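Ent-copalyl diphosphate synthase (Streptomyces platensis, PDB 5BP8) belongs to the terpene cyclases related to squalene-hopene cyclases, and its chain is folded almost entirely from helices and the loops that join them. Local coordinates at residues A[29-38]-A[48-56]; A[57-65]-A[104-112]. All blocks are in the same frame, centred on the assembly; numbering follows the deposited sequence.

Interaction 1 (A[29-38]-A[48-56]); sequences PSVYDTARLV and RERLGYLAK. With SO4 (sulfate ion), chain E.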
ATOM      1  N   PRO A  29      -4.512 -10.371  -1.253  1.00 17.53           N
ATOM      2  CA  PRO A  29      -3.294 -10.996  -0.727  1.00 17.66           C
ATOM      3  C   PRO A  29      -2.078 -10.694  -1.560  1.00 17.74           C
ATOM      4  O   PRO A  29      -2.184 -10.360  -2.746  1.00 18.02           O
ATOM      5  CB  PRO A  29      -3.596 -12.510  -0.778  1.00 18.80           C
ATOM      6  CG  PRO A  29      -5.086 -12.629  -0.922  1.00 19.73           C
ATOM      7  CD  PRO A  29      -5.611 -11.327  -1.465  1.00 19.02           C
ATOM      8  N   SER A  30      -0.920 -10.766  -0.924  1.00 17.35           N
ATOM      9  CA  SER A  30       0.321 -10.782  -1.655  1.00 17.22           C
ATOM     10  C   SER A  30       1.277 -11.783  -1.049  1.00 16.19           C
ATOM     11  O   SER A  30       0.990 -12.432  -0.030  1.00 17.28           O
ATOM     12  CB  SER A  30       0.966  -9.382  -1.741  1.00 17.11           C
ATOM     13  OG  SER A  30       1.323  -8.911  -0.457  1.00 19.44           O
ATOM     14  N   VAL A  31       2.418 -11.932  -1.708  1.00 15.46           N
ATOM     15  CA  VAL A  31       3.377 -12.962  -1.324  1.00 14.96           C
ATOM     16  C   VAL A  31       4.003 -12.691   0.041  1.00 14.73           C
ATOM     17  O   VAL A  31       4.150 -13.603   0.843  1.00 14.03           O
ATOM     18  CB  VAL A  31       4.474 -13.060  -2.405  1.00 15.00           C
ATOM     19  CG1 VAL A  31       5.653 -13.891  -1.932  1.00 15.86           C
ATOM     20  CG2 VAL A  31       3.878 -13.622  -3.699  1.00 16.21           C
ATOM     21  N   TYR A  32       4.373 -11.447   0.326  1.00 14.11           N
ATOM     22  CA  TYR A  32       5.205 -11.209   1.535  1.00 14.99           C
ATOM     23  C   TYR A  32       4.606 -11.781   2.828  1.00 15.01           C
ATOM     24  O   TYR A  32       5.249 -12.599   3.503  1.00 14.98           O
ATOM     25  CB  TYR A  32       5.548  -9.709   1.740  1.00 14.79           C
ATOM     26  CG  TYR A  32       6.319  -9.526   3.017  1.00 14.54           C
ATOM     27  CD1 TYR A  32       7.697  -9.691   3.048  1.00 14.54           C
ATOM     28  CD2 TYR A  32       5.674  -9.277   4.221  1.00 15.08           C
ATOM     29  CE1 TYR A  32       8.403  -9.592   4.217  1.00 14.60           C
ATOM     30  CE2 TYR A  32       6.386  -9.184   5.417  1.00 14.77           C
ATOM     31  CZ  TYR A  32       7.762  -9.345   5.407  1.00 14.99           C
ATOM     32  OH  TYR A  32       8.516  -9.244   6.574  1.00 14.82           O
ATOM     33  N   ASP A  33       3.371 -11.380   3.188  1.00 15.44           N
ATOM     34  CA  ASP A  33       2.820 -11.826   4.465  1.00 16.25           C
ATOM     35  C   ASP A  33       2.366 -13.277   4.375  1.00 15.47           C
ATOM     36  O   ASP A  33       2.346 -13.983   5.374  1.00 16.40           O
ATOM     37  CB  ASP A  33       1.639 -10.977   4.982  1.00 17.20           C
ATOM     38  CG  ASP A  33       2.062  -9.912   5.996  1.00 18.29           C
ATOM     39  OD1 ASP A  33       3.033  -9.172   5.740  1.00 21.09           O
ATOM     40  OD2 ASP A  33       1.389  -9.759   7.028  1.00 18.76           O
ATOM     41  N   THR A  34       1.947 -13.720   3.206  1.00 14.84           N
ATOM     42  CA  THR A  34       1.557 -15.107   3.063  1.00 15.55           C
ATOM     43  C   THR A  34       2.739 -16.009   3.441  1.00 15.60           C
ATOM     44  O   THR A  34       2.581 -17.009   4.206  1.00 16.29           O
ATOM     45  CB  THR A  34       1.063 -15.377   1.615  1.00 15.78           C
ATOM     46  OG1 THR A  34      -0.094 -14.579   1.344  1.00 15.98           O
ATOM     47  CG2 THR A  34       0.723 -16.815   1.437  1.00 15.83           C
ATOM     48  N   ALA A  35       3.921 -15.662   2.926  1.00 15.54           N
ATOM     49  CA  ALA A  35       5.145 -16.363   3.288  1.00 15.77           C
ATOM     50  C   ALA A  35       5.498 -16.195   4.784  1.00 15.98           C
ATOM     51  O   ALA A  35       5.892 -17.172   5.455  1.00 15.20           O
ATOM     52  CB  ALA A  35       6.295 -15.910   2.411  1.00 15.87           C
ATOM     53  N   ARG A  36       5.352 -14.979   5.314  1.00 14.93           N
ATOM     54  CA  ARG A  36       5.594 -14.777   6.737  1.00 15.67           C
ATOM     55  C   ARG A  36       4.723 -15.725   7.593  1.00 15.81           C
ATOM     56  O   ARG A  36       5.226 -16.275   8.589  1.00 15.35           O
ATOM     57  CB  ARG A  36       5.408 -13.328   7.180  1.00 15.80           C
ATOM     58  CG  ARG A  36       6.467 -12.329   6.682  1.00 16.01           C
ATOM     59  CD  ARG A  36       7.909 -12.650   7.098  1.00 16.69           C
ATOM     60  NE  ARG A  36       8.454 -13.673   6.217  1.00 16.45           N
ATOM     61  CZ  ARG A  36       9.196 -14.703   6.597  1.00 17.15           C
ATOM     62  NH1 ARG A  36       9.533 -15.625   5.686  1.00 16.66           N
ATOM     63  NH2 ARG A  36       9.640 -14.815   7.847  1.00 17.39           N
ATOM     64  N   LEU A  37       3.448 -15.915   7.229  1.00 15.58           N
ATOM     65  CA  LEU A  37       2.607 -16.815   8.004  1.00 15.68           C
ATOM     66  C   LEU A  37       3.029 -18.254   7.903  1.00 16.48           C
ATOM     67  O   LEU A  37       2.914 -19.014   8.890  1.00 17.39           O
ATOM     68  CB  LEU A  37       1.122 -16.628   7.666  1.00 16.52           C
ATOM     69  CG  LEU A  37       0.512 -15.271   8.052  1.00 17.00           C
ATOM     70  CD1 LEU A  37      -0.995 -15.302   7.856  1.00 18.10           C
ATOM     71  CD2 LEU A  37       0.864 -14.876   9.471  1.00 18.55           C
ATOM     72  N   VAL A  38       3.482 -18.670   6.714  1.00 16.25           N
ATOM     73  CA  VAL A  38       4.040 -20.007   6.537  1.00 16.90           C
ATOM     74  C   VAL A  38       5.221 -20.198   7.480  1.00 17.31           C
ATOM     75  O   VAL A  38       5.372 -21.257   8.128  1.00 17.94           O
ATOM     76  CB  VAL A  38       4.479 -20.257   5.073  1.00 16.36           C
ATOM     77  CG1 VAL A  38       5.319 -21.508   4.969  1.00 16.80           C
ATOM     78  CG2 VAL A  38       3.266 -20.371   4.166  1.00 16.78           C
ATOM     79  N   ARG A  48      -1.495 -25.121   4.247  1.00 20.24           N
ATOM     80  CA  ARG A  48      -1.252 -25.765   2.951  1.00 22.06           C
ATOM     81  C   ARG A  48      -1.666 -24.884   1.785  1.00 21.27           C
ATOM     82  O   ARG A  48      -0.974 -24.835   0.771  1.00 21.18           O
ATOM     83  CB  ARG A  48      -1.927 -27.137   2.882  1.00 25.13           C
ATOM     84  CG  ARG A  48      -1.182 -28.133   3.769  1.00 28.08           C
ATOM     85  CD  ARG A  48      -1.949 -29.420   3.988  1.00 32.63           C
ATOM     86  NE  ARG A  48      -3.186 -29.189   4.734  1.00 36.35           N
ATOM     87  CZ  ARG A  48      -4.136 -30.106   4.913  1.00 41.26           C
ATOM     88  NH1 ARG A  48      -5.230 -29.798   5.605  1.00 42.25           N
ATOM     89  NH2 ARG A  48      -3.996 -31.326   4.395  1.00 41.19           N
ATOM     90  N   GLU A  49      -2.758 -24.159   1.937  1.00 20.40           N
ATOM     91  CA  GLU A  49      -3.191 -23.245   0.897  0.60 19.88           C
ATOM     92  C   GLU A  49      -2.163 -22.149   0.651  1.00 19.50           C
ATOM     93  O   GLU A  49      -1.988 -21.684  -0.502  1.00 18.53           O
ATOM     94  CB  GLU A  49      -4.537 -22.641   1.284  0.60 20.11           C
ATOM     95  CG  GLU A  49      -5.699 -23.604   1.102  0.60 20.85           C
ATOM     96  CD  GLU A  49      -5.892 -24.611   2.249  0.60 21.16           C
ATOM     97  OE1 GLU A  49      -5.142 -24.672   3.281  0.60 19.42           O
ATOM     98  OE2 GLU A  49      -6.852 -25.385   2.090  0.60 23.01           O
ATOM     99  N   ARG A  50      -1.507 -21.695   1.729  1.00 17.56           N
ATOM    100  CA  ARG A  50      -0.484 -20.649   1.618  1.00 17.47           C
ATOM    101  C   ARG A  50       0.754 -21.180   0.920  1.00 17.04           C
ATOM    102  O   ARG A  50       1.336 -20.505   0.087  1.00 16.31           O
ATOM    103  CB  ARG A  50      -0.143 -20.056   2.987  1.00 17.05           C
ATOM    104  CG  ARG A  50      -1.275 -19.189   3.538  1.00 17.23           C
ATOM    105  CD  ARG A  50      -0.863 -18.389   4.780  1.00 17.44           C
ATOM    106  NE  ARG A  50      -0.906 -19.243   5.970  1.00 17.79           N
ATOM    107  CZ  ARG A  50      -2.017 -19.606   6.625  1.00 18.07           C
ATOM    108  NH1 ARG A  50      -1.917 -20.449   7.669  1.00 18.42           N
ATOM    109  NH2 ARG A  50      -3.219 -19.170   6.259  1.00 17.81           N
ATOM    110  N   LEU A  51       1.147 -22.413   1.224  1.00 16.14           N
ATOM    111  CA  LEU A  51       2.237 -23.045   0.493  1.00 16.88           C
ATOM    112  C   LEU A  51       1.902 -23.166  -0.979  1.00 17.39           C
ATOM    113  O   LEU A  51       2.748 -22.868  -1.843  1.00 17.93           O
ATOM    114  CB  LEU A  51       2.562 -24.434   1.093  1.00 17.76           C
ATOM    115  CG  LEU A  51       3.262 -24.400   2.442  1.00 18.29           C
ATOM    116  CD1 LEU A  51       3.206 -25.755   3.145  1.00 20.05           C
ATOM    117  CD2 LEU A  51       4.702 -23.951   2.261  1.00 18.96           C
ATOM    118  N   GLY A  52       0.650 -23.538  -1.280  1.00 17.04           N
ATOM    119  CA  GLY A  52       0.176 -23.624  -2.649  1.00 17.88           C
ATOM    120  C   GLY A  52       0.270 -22.297  -3.365  1.00 16.87           C
ATOM    121  O   GLY A  52       0.698 -22.232  -4.519  1.00 16.57           O
ATOM    122  N   TYR A  53      -0.110 -21.238  -2.670  1.00 16.55           N
ATOM    123  CA  TYR A  53      -0.059 -19.888  -3.232  1.00 16.92           C
ATOM    124  C   TYR A  53       1.347 -19.501  -3.584  1.00 16.72           C
ATOM    125  O   TYR A  53       1.585 -18.874  -4.657  1.00 18.09           O
ATOM    126  CB  TYR A  53      -0.700 -18.928  -2.243  1.00 17.65           C
ATOM    127  CG  TYR A  53      -0.675 -17.474  -2.618  1.00 17.73           C
ATOM    128  CD1 TYR A  53      -1.714 -16.896  -3.355  1.00 18.34           C
ATOM    129  CD2 TYR A  53       0.352 -16.673  -2.210  1.00 18.21           C
ATOM    130  CE1 TYR A  53      -1.705 -15.535  -3.683  1.00 18.25           C
ATOM    131  CE2 TYR A  53       0.344 -15.301  -2.522  1.00 19.18           C
ATOM    132  CZ  TYR A  53      -0.685 -14.762  -3.262  1.00 18.96           C
ATOM    133  OH  TYR A  53      -0.670 -13.417  -3.594  1.00 19.87           O
ATOM    134  N   LEU A  54       2.284 -19.777  -2.675  1.00 16.71           N
ATOM    135  CA  LEU A  54       3.687 -19.503  -2.944  1.00 17.72           C
ATOM    136  C   LEU A  54       4.156 -20.260  -4.190  1.00 18.43           C
ATOM    137  O   LEU A  54       4.800 -19.682  -5.046  1.00 17.72           O
ATOM    138  CB  LEU A  54       4.582 -19.846  -1.757  1.00 18.19           C
ATOM    139  CG  LEU A  54       4.344 -19.011  -0.486  1.00 18.45           C
ATOM    140  CD1 LEU A  54       5.289 -19.443   0.620  1.00 19.04           C
ATOM    141  CD2 LEU A  54       4.485 -17.513  -0.751  1.00 18.17           C
ATOM    142  N   ALA A  55       3.837 -21.545  -4.289  1.00 18.35           N
ATOM    143  CA  ALA A  55       4.217 -22.314  -5.479  1.00 20.06           C
ATOM    144  C   ALA A  55       3.612 -21.741  -6.771  1.00 19.97           C
ATOM    145  O   ALA A  55       4.297 -21.647  -7.810  1.00 21.15           O
ATOM    146  CB  ALA A  55       3.803 -23.772  -5.311  1.00 20.07           C
ATOM    147  N   LYS A  56       2.324 -21.405  -6.735  1.00 19.89           N
ATOM    148  CA  LYS A  56       1.610 -20.837  -7.906  1.00 20.75           C
ATOM    149  C   LYS A  56       2.162 -19.484  -8.312  1.00 19.59           C
ATOM    150  O   LYS A  56       2.275 -19.187  -9.497  1.00 18.66           O
ATOM    151  CB  LYS A  56       0.107 -20.675  -7.613  1.00 22.55           C
ATOM    152  CG  LYS A  56      -0.685 -19.922  -8.684  1.00 25.08           C
ATOM    153  CD  LYS A  56      -2.145 -19.718  -8.299  1.00 26.51           C
ATOM    154  CE  LYS A  56      -2.851 -18.870  -9.346  1.00 28.74           C
ATOM    155  NZ  LYS A  56      -4.163 -18.323  -8.887  1.00 29.03           N
TER
HETATM  156  S   SO4 E 704      -4.110 -26.375   7.026  0.80 38.83           S
HETATM  157  O1  SO4 E 704      -5.281 -25.704   6.355  0.80 38.57           O
HETATM  158  O2  SO4 E 704      -3.626 -25.491   8.108  0.80 32.96           O
HETATM  159  O3  SO4 E 704      -4.592 -27.650   7.590  0.80 38.23           O
HETATM  160  O4  SO4 E 704      -3.108 -26.658   5.971  0.80 31.25           O
HETATM  161  O   HOH W   1      -2.563 -12.585  -5.261  1.00 42.16           O
HETATM  162  O   HOH W   2       0.911 -20.696   7.679  1.00 16.33           O

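Interaction 2 (A[57-65]-A[104-112]); sequences EQNQDGSWG and ACADGLGAL. With EDO (1,2-ethanediol), chain G.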
ATOM      1  N   GLU A  57       2.506 -18.657  -7.339  1.00 17.94           N
ATOM      2  CA  GLU A  57       2.837 -17.245  -7.648  1.00 18.43           C
ATOM      3  C   GLU A  57       4.278 -17.012  -8.087  1.00 17.36           C
ATOM      4  O   GLU A  57       4.616 -15.907  -8.561  1.00 16.84           O
ATOM      5  CB  GLU A  57       2.490 -16.357  -6.464  1.00 19.63           C
ATOM      6  CG  GLU A  57       1.002 -16.310  -6.203  1.00 20.90           C
ATOM      7  CD  GLU A  57       0.237 -15.491  -7.216  1.00 24.15           C
ATOM      8  OE1 GLU A  57       0.801 -14.492  -7.719  1.00 26.20           O
ATOM      9  OE2 GLU A  57      -0.926 -15.826  -7.471  1.00 25.95           O
ATOM     10  N   GLN A  58       5.133 -18.023  -7.949  1.00 16.65           N
ATOM     11  CA  GLN A  58       6.538 -17.888  -8.358  1.00 16.16           C
ATOM     12  C   GLN A  58       6.648 -17.566  -9.856  1.00 16.44           C
ATOM     13  O   GLN A  58       5.955 -18.172 -10.675  1.00 16.78           O
ATOM     14  CB  GLN A  58       7.333 -19.132  -8.007  1.00 16.71           C
ATOM     15  CG  GLN A  58       8.842 -18.930  -8.056  1.00 16.60           C
ATOM     16  CD  GLN A  58       9.605 -20.137  -7.558  1.00 17.77           C
ATOM     17  OE1 GLN A  58       9.070 -21.260  -7.533  1.00 18.35           O
ATOM     18  NE2 GLN A  58      10.853 -19.935  -7.192  1.00 17.46           N
ATOM     19  N   ASN A  59       7.466 -16.572 -10.185  1.00 16.29           N
ATOM     20  CA  ASN A  59       7.773 -16.207 -11.566  1.00 16.00           C
ATOM     21  C   ASN A  59       8.668 -17.257 -12.191  1.00 16.83           C
ATOM     22  O   ASN A  59       9.358 -17.999 -11.480  1.00 16.15           O
ATOM     23  CB  ASN A  59       8.482 -14.840 -11.655  1.00 15.47           C
ATOM     24  CG  ASN A  59       7.658 -13.733 -11.090  1.00 15.56           C
ATOM     25  OD1 ASN A  59       6.468 -13.662 -11.374  1.00 15.56           O
ATOM     26  ND2 ASN A  59       8.283 -12.828 -10.295  1.00 15.53           N
ATOM     27  N   GLN A  60       8.688 -17.293 -13.513  1.00 17.95           N
ATOM     28  CA  GLN A  60       9.511 -18.291 -14.223  1.00 19.68           C
ATOM     29  C   GLN A  60      11.009 -18.044 -14.121  1.00 19.52           C
ATOM     30  O   GLN A  60      11.787 -18.958 -14.359  1.00 19.69           O
ATOM     31  CB  GLN A  60       9.034 -18.433 -15.666  1.00 21.38           C
ATOM     32  CG  GLN A  60       7.616 -18.983 -15.738  1.00 22.17           C
ATOM     33  CD  GLN A  60       7.513 -20.392 -15.150  1.00 23.80           C
ATOM     34  OE1 GLN A  60       8.293 -21.257 -15.498  1.00 28.24           O
ATOM     35  NE2 GLN A  60       6.575 -20.610 -14.252  1.00 24.24           N
ATOM     36  N   ASP A  61      11.428 -16.842 -13.695  1.00 18.49           N
ATOM     37  CA  ASP A  61      12.838 -16.595 -13.373  1.00 18.32           C
ATOM     38  C   ASP A  61      13.239 -16.978 -11.936  1.00 17.99           C
ATOM     39  O   ASP A  61      14.368 -16.683 -11.515  1.00 17.98           O
ATOM     40  CB  ASP A  61      13.254 -15.146 -13.688  1.00 19.34           C
ATOM     41  CG  ASP A  61      12.722 -14.127 -12.699  1.00 20.18           C
ATOM     42  OD1 ASP A  61      11.933 -14.490 -11.825  1.00 17.44           O
ATOM     43  OD2 ASP A  61      13.057 -12.913 -12.849  1.00 20.18           O
ATOM     44  N   GLY A  62      12.343 -17.624 -11.182  1.00 17.22           N
ATOM     45  CA  GLY A  62      12.655 -18.033  -9.809  1.00 16.33           C
ATOM     46  C   GLY A  62      12.265 -17.030  -8.730  1.00 15.33           C
ATOM     47  O   GLY A  62      12.118 -17.384  -7.559  1.00 15.72           O
ATOM     48  N   SER A  63      12.101 -15.759  -9.108  1.00 14.36           N
ATOM     49  CA  SER A  63      11.666 -14.741  -8.183  1.00 14.14           C
ATOM     50  C   SER A  63      10.171 -14.795  -7.926  1.00 14.18           C
ATOM     51  O   SER A  63       9.430 -15.481  -8.628  1.00 14.86           O
ATOM     52  CB  SER A  63      11.995 -13.329  -8.751  1.00 14.18           C
ATOM     53  OG  SER A  63      11.203 -13.010  -9.870  1.00 14.32           O
ATOM     54  N   TRP A  64       9.739 -14.034  -6.924  1.00 14.11           N
ATOM     55  CA  TRP A  64       8.372 -13.623  -6.784  1.00 14.14           C
ATOM     56  C   TRP A  64       8.282 -12.111  -6.941  1.00 14.53           C
ATOM     57  O   TRP A  64       9.279 -11.394  -6.822  1.00 15.45           O
ATOM     58  CB  TRP A  64       7.824 -13.993  -5.420  1.00 14.56           C
ATOM     59  CG  TRP A  64       7.540 -15.467  -5.166  1.00 14.15           C
ATOM     60  CD1 TRP A  64       6.321 -16.055  -5.165  1.00 14.75           C
ATOM     61  CD2 TRP A  64       8.485 -16.497  -4.852  1.00 15.00           C
ATOM     62  NE1 TRP A  64       6.429 -17.402  -4.881  1.00 14.84           N
ATOM     63  CE2 TRP A  64       7.756 -17.697  -4.678  1.00 15.19           C
ATOM     64  CE3 TRP A  64       9.878 -16.532  -4.719  1.00 16.00           C
ATOM     65  CZ2 TRP A  64       8.375 -18.908  -4.361  1.00 15.36           C
ATOM     66  CZ3 TRP A  64      10.494 -17.757  -4.389  1.00 16.44           C
ATOM     67  CH2 TRP A  64       9.732 -18.917  -4.205  1.00 15.94           C
ATOM     68  N   GLY A  65       7.087 -11.631  -7.234  1.00 15.37           N
ATOM     69  CA  GLY A  65       6.854 -10.179  -7.297  1.00 16.24           C
ATOM     70  C   GLY A  65       7.157  -9.481  -8.603  1.00 15.79           C
ATOM     71  O   GLY A  65       7.320 -10.096  -9.674  1.00 15.89           O
ATOM     72  N   ALA A 104      11.042 -25.098  -5.829  1.00 20.20           N
ATOM     73  CA  ALA A 104      10.696 -23.683  -5.713  1.00 19.36           C
ATOM     74  C   ALA A 104      11.745 -22.927  -4.914  1.00 18.63           C
ATOM     75  O   ALA A 104      12.179 -21.830  -5.295  1.00 17.63           O
ATOM     76  CB  ALA A 104       9.326 -23.512  -5.079  1.00 19.35           C
ATOM     77  N   CYS A 105      12.141 -23.500  -3.797  1.00 18.18           N
ATOM     78  CA  CYS A 105      13.111 -22.870  -2.924  1.00 18.66           C
ATOM     79  C   CYS A 105      14.453 -22.637  -3.618  1.00 18.75           C
ATOM     80  O   CYS A 105      15.008 -21.509  -3.583  1.00 17.11           O
ATOM     81  CB  CYS A 105      13.300 -23.725  -1.695  1.00 18.92           C
ATOM     82  SG  CYS A 105      14.305 -22.938  -0.433  1.00 20.37           S
ATOM     83  N   ALA A 106      14.969 -23.682  -4.264  1.00 17.78           N
ATOM     84  CA  ALA A 106      16.262 -23.588  -4.957  1.00 18.54           C
ATOM     85  C   ALA A 106      16.228 -22.568  -6.077  1.00 18.40           C
ATOM     86  O   ALA A 106      17.199 -21.796  -6.271  1.00 18.07           O
ATOM     87  CB  ALA A 106      16.697 -24.935  -5.472  1.00 19.55           C
ATOM     88  N   ASP A 107      15.116 -22.519  -6.797  1.00 18.12           N
ATOM     89  CA  ASP A 107      14.996 -21.519  -7.871  1.00 18.92           C
ATOM     90  C   ASP A 107      14.904 -20.100  -7.326  1.00 17.52           C
ATOM     91  O   ASP A 107      15.433 -19.182  -7.948  1.00 16.27           O
ATOM     92  CB  ASP A 107      13.812 -21.821  -8.788  1.00 20.58           C
ATOM     93  CG  ASP A 107      14.024 -23.089  -9.636  1.00 23.71           C
ATOM     94  OD1 ASP A 107      12.997 -23.588 -10.140  1.00 24.31           O
ATOM     95  OD2 ASP A 107      15.186 -23.529  -9.820  1.00 24.55           O
ATOM     96  N   GLY A 108      14.259 -19.929  -6.167  1.00 15.82           N
ATOM     97  CA  GLY A 108      14.260 -18.654  -5.435  1.00 15.69           C
ATOM     98  C   GLY A 108      15.644 -18.224  -4.983  1.00 15.49           C
ATOM     99  O   GLY A 108      16.032 -17.064  -5.142  1.00 14.86           O
ATOM    100  N   LEU A 109      16.409 -19.170  -4.465  1.00 14.96           N
ATOM    101  CA  LEU A 109      17.817 -18.922  -4.102  1.00 15.77           C
ATOM    102  C   LEU A 109      18.638 -18.489  -5.301  1.00 15.77           C
ATOM    103  O   LEU A 109      19.436 -17.531  -5.208  1.00 15.50           O
ATOM    104  CB  LEU A 109      18.444 -20.159  -3.452  1.00 16.50           C
ATOM    105  CG  LEU A 109      17.925 -20.487  -2.054  1.00 16.29           C
ATOM    106  CD1 LEU A 109      18.164 -21.941  -1.654  1.00 17.08           C
ATOM    107  CD2 LEU A 109      18.473 -19.509  -1.016  1.00 16.36           C
ATOM    108  N   GLY A 110      18.421 -19.156  -6.434  1.00 16.11           N
ATOM    109  CA  GLY A 110      19.046 -18.767  -7.677  1.00 16.43           C
ATOM    110  C   GLY A 110      18.704 -17.348  -8.076  1.00 16.22           C
ATOM    111  O   GLY A 110      19.602 -16.580  -8.449  1.00 16.54           O
ATOM    112  N   ALA A 111      17.422 -16.983  -8.033  1.00 16.22           N
ATOM    113  CA  ALA A 111      17.016 -15.623  -8.357  1.00 16.34           C
ATOM    114  C   ALA A 111      17.641 -14.566  -7.437  1.00 16.89           C
ATOM    115  O   ALA A 111      17.990 -13.477  -7.899  1.00 17.07           O
ATOM    116  CB  ALA A 111      15.484 -15.490  -8.376  1.00 16.31           C
ATOM    117  N   LEU A 112      17.738 -14.865  -6.148  1.00 16.60           N
ATOM    118  CA  LEU A 112      18.408 -13.971  -5.198  1.00 17.40           C
ATOM    119  C   LEU A 112      19.895 -13.778  -5.557  1.00 18.41           C
ATOM    120  O   LEU A 112      20.401 -12.644  -5.677  1.00 17.38           O
ATOM    121  CB  LEU A 112      18.279 -14.495  -3.772  1.00 17.42           C
ATOM    122  CG  LEU A 112      16.870 -14.416  -3.171  1.00 17.28           C
ATOM    123  CD1 LEU A 112      16.790 -15.233  -1.886  1.00 17.51           C
ATOM    124  CD2 LEU A 112      16.497 -12.972  -2.910  1.00 17.84           C
TER
HETATM  125  C1  EDO G 706      10.134 -13.016 -14.782  1.00 30.80           C
HETATM  126  O1  EDO G 706      10.056 -14.440 -14.663  1.00 25.42           O
HETATM  127  C2  EDO G 706       8.811 -12.340 -14.462  1.00 33.26           C
HETATM  128  O2  EDO G 706       7.722 -12.985 -15.159  1.00 34.82           O
HETATM  129  O   HOH W   3      10.254 -23.338  -9.356  1.00 41.15           O

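Interaction 1 (A[29-38]-A[48-56])
Tyr53 reaches beyond the first turn of helix 31-38, so that its OH lies against the backbone leading into that helix, 3.4 Å from Ser30 CA. There the hydroxyl meets water 1 at 2.7 Å, in the plane of the ring, and the water gives a weak bond to Pro29 O. With CG anti to the backbone N (chi1 177°), the ring projects from helix 48-56; Thr34 stands roughly perpendicular to the Tyr53 side chain, its CG2 3.7 Å from Tyr53 CD2. Thr34 OG1 donates a hydrogen bond back to the carbonyl O of Ser30, the N-cap residue. Arg50 is used twice. Arg50 CB lies 3.6 Å from Val38 CG2, the two side chains running antiparallel alongside each other; further on, the chain bends at chi3 (-80°) and carries the guanidinium past Leu37 CB. Arg50 NH1 donates to water 2 at 2.8 Å, which donates weakly to Leu37 O, while NH2 is taken by Gly251 O. On the buried flank Leu54 CD2 sits 4.0 Å from Ala35 CB, and Leu51 CD2 meets Val38 CG1 at 3.7 Å. The two helices form a helical hairpin, their axes 9.4 Å apart and 136° from parallel. Beyond the interface, a sulfate accepts from Arg48 (backbone N and side chain), Gly46 N and His47 N at the helix start. No direct hydrogen bond joins the segments: methyl groups and aliphatic stems carry the packing, and single waters link the polar ends of Tyr53 and Arg50, by weak bonds, to backbone carbonyls.

Interaction 2 (A[57-65]-A[104-112])
Gln58 grips both its own loop and the helix: Gln58 NE2 donates to Ala104 O at 3.0 Å (149° at the hydrogen) and also to Gly62 O. The bond to Gly62 O is the straighter (170°). The side chain runs out extended, with CG anti to the backbone N (chi1 -165°) and lying over one face of the Trp64 indole, near its rim. Gln58, Gly62 and Trp64 fit the QW motif of squalene-hopene cyclase relatives. Packing is tightest between the two glycines, joined to the helix by CA-H...O contacts: Gly108 CA comes within 3.3 Å of Gly62 O, and Gly62 CA approaches Asp107 O in turn. Ala111 CB fills in beside them, 3.5 Å from Ser63 N. Toward solvent the contact is looser. Water 3 bridges Gln58 OE1 and Asp107 OD1, donating to both, and exposed Asp61 turns from the helix. Asp61 OD1 accepts from Ser63 N, an Asx turn, and also from Ser63 OG, while Asp61 N bonds to an ethanediol. On the inner side, Ser63 and Trp64 rest on Thr75 and Ala78 of helix 72-86, which also receives Leu109 of helix 98-116, and Trp64 touches Val31 of helix 31-40.

The two contacts follow one another along the chain, with centres about 13 Å apart, and share helix 47-57: its body forms half of interaction 1, and its end runs into the loop of interaction 2. They meet at Trp64, whose NE1 probably donates to Leu54 O and whose CD1 packs on Val31 CG2. Interaction 1 is the more buried, a helix-on-helix face of aliphatic groups, the Tyr53 ring and the Arg50 stem, with no direct hydrogen bond across it. Interaction 2, farther from the centre of the chain, sets a loop against a helix; glycines and alanines allow close backbone approach, and an amide supplies the direct hydrogen bond that interaction 1 lacks.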